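Local coordinates for sensor protein pfeS (PDB 3KYZ) that probably senses signals through a periplasmic domain, as predicted for this part of a membrane-bound histidine kinase that may activate its partner PfeR by phosphorylation, at residues Thr70-Ser73 and Ala74-Ser78. Residues are numbered along the deposited sequence; the frame is centred on the assembly and turned at random. Where two conformers were deposited one is given.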
loop_
_atom_site.group_PDB
_atom_site.type_symbol
_atom_site.label_atom_id
_atom_site.label_comp_id
_atom_site.label_asym_id
_atom_site.label_seq_id
_atom_site.Cartn_x
_atom_site.Cartn_y
_atom_site.Cartn_z
ATOM N N THR A 70 0.873 -18.028 -7.752
ATOM C CA THR A 70 -0.252 -18.004 -6.826
ATOM C C THR A 70 -0.657 -16.556 -6.579
ATOM O O THR A 70 0.162 -15.763 -6.127
ATOM C CB THR A 70 0.111 -18.656 -5.475
ATOM O OG1 THR A 70 0.511 -20.021 -5.680
ATOM C CG2 THR A 70 -1.083 -18.612 -4.511
ATOM N N PRO A 71 -1.916 -16.203 -6.876
ATOM C CA PRO A 71 -2.342 -14.816 -6.661
ATOM C C PRO A 71 -2.445 -14.476 -5.183
ATOM O O PRO A 71 -2.575 -15.364 -4.326
ATOM C CB PRO A 71 -3.739 -14.749 -7.291
ATOM C CG PRO A 71 -4.152 -16.131 -7.575
ATOM C CD PRO A 71 -3.008 -17.075 -7.346
ATOM N N LEU A 72 -2.385 -13.186 -4.878
ATOM C CA LEU A 72 -2.594 -12.737 -3.510
ATOM C C LEU A 72 -4.067 -12.814 -3.162
ATOM O O LEU A 72 -4.923 -12.464 -3.973
ATOM C CB LEU A 72 -2.135 -11.289 -3.353
ATOM C CG LEU A 72 -0.652 -11.027 -3.609
ATOM C CD1 LEU A 72 -0.315 -9.588 -3.272
ATOM C CD2 LEU A 72 0.200 -11.997 -2.788
ATOM N N SER A 73 -4.364 -13.258 -1.949
ATOM C CA SER A 73 -5.711 -13.129 -1.411
ATOM C C SER A 73 -5.967 -11.662 -1.070
ATOM O O SER A 73 -5.031 -10.856 -1.002
ATOM C CB SER A 73 -5.862 -13.979 -0.154
ATOM O OG SER A 73 -5.084 -13.449 0.906
ATOM N N ALA A 74 -7.230 -11.308 -0.867
ATOM C CA ALA A 74 -7.559 -9.951 -0.435
ATOM C C ALA A 74 -6.865 -9.634 0.888
ATOM O O ALA A 74 -6.392 -8.517 1.101
ATOM C CB ALA A 74 -9.057 -9.765 -0.322
ATOM N N GLU A 75 -6.807 -10.620 1.779
ATOM C CA GLU A 75 -6.115 -10.448 3.051
ATOM C C GLU A 75 -4.646 -10.079 2.832
ATOM O O GLU A 75 -4.106 -9.201 3.508
ATOM C CB GLU A 75 -6.235 -11.712 3.909
ATOM C CG GLU A 75 -5.770 -11.536 5.351
ATOM C CD GLU A 75 -4.282 -11.804 5.546
ATOM O OE1 GLU A 75 -3.671 -12.498 4.707
ATOM O OE2 GLU A 75 -3.729 -11.333 6.561
ATOM N N GLU A 76 -3.997 -10.752 1.887
ATOM C CA GLU A 76 -2.603 -10.447 1.577
ATOM C C GLU A 76 -2.452 -9.066 0.949
ATOM O O GLU A 76 -1.514 -8.329 1.271
ATOM C CB GLU A 76 -2.012 -11.520 0.669
ATOM C CG GLU A 76 -1.773 -12.822 1.412
ATOM C CD GLU A 76 -1.301 -13.936 0.505
ATOM O OE1 GLU A 76 -1.990 -14.233 -0.489
ATOM O OE2 GLU A 76 -0.242 -14.527 0.793
ATOM N N SER A 77 -3.363 -8.708 0.048
ATOM C CA SER A 77 -3.323 -7.371 -0.546
ATOM C C SER A 77 -3.389 -6.294 0.535
ATOM O O SER A 77 -2.779 -5.237 0.394
ATOM C CB SER A 77 -4.455 -7.176 -1.561
ATOM O OG SER A 77 -4.224 -7.964 -2.722
ATOM N N SER A 78 -4.129 -6.558 1.611
ATOM C CA SER A 78 -4.261 -5.563 2.677
ATOM C C SER A 78 -2.924 -5.275 3.377
ATOM O O SER A 78 -2.774 -4.235 4.021
ATOM C CB SER A 78 -5.341 -5.964 3.697
ATOM O OG SER A 78 -4.879 -6.944 4.619
HETATM O O HOH W 1 -0.673 -15.770 -2.217
HETATM O O HOH W 2 -5.512 -9.730 -4.049
HETATM O O HOH W 3 -3.874 -14.640 3.426
#
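The flat carboxylate of E76 has L72 CD2 over one face, 4.1 Å from E76 CD, while the hydroxyl of S73 lies obliquely on the opposite side. At its edge, the backbone N-H of S73 reaches the anti lone pair of E76 OE1 at 3.0 Å in a nearly straight bond (167°). E76 can bend back over the first turn because CG stands anti to its own carbonyl carbon (chi1 -72°) and the chain then runs extended.

The return bond goes from E76 N to S73 OG (3.1 Å, 157°), completing a capping box with S73 as N-cap of helix 74-77. Here each residue's side chain accepts from the other's backbone N-H, so two amides at the start of the helix are satisfied. The first helical bond, from S77 N to S73 O at 2.9 Å, continues the turn.

Three waters join the incoming loop to the helix. One donates to both P71 O and E76 OE1, the latter at 2.7 Å, giving this oxygen a second strong partner; another links L72 O with S77 OG, donating to the latter at 2.6 Å. The third bridges S73 OG and E75 OE1, while E75 OE2 bonds to H79. The second carboxylate oxygen of E76, OE2, is held by a salt bridge to R46 and a hydrogen bond from W56, which should stabilise the charged form and fix the rotation of the group.

Through R46 the cap is tied to the long helix 17-53, and through W56 to the residues just ahead of strand 57-60, while A74 and S77 pack against P62 of the second subunit.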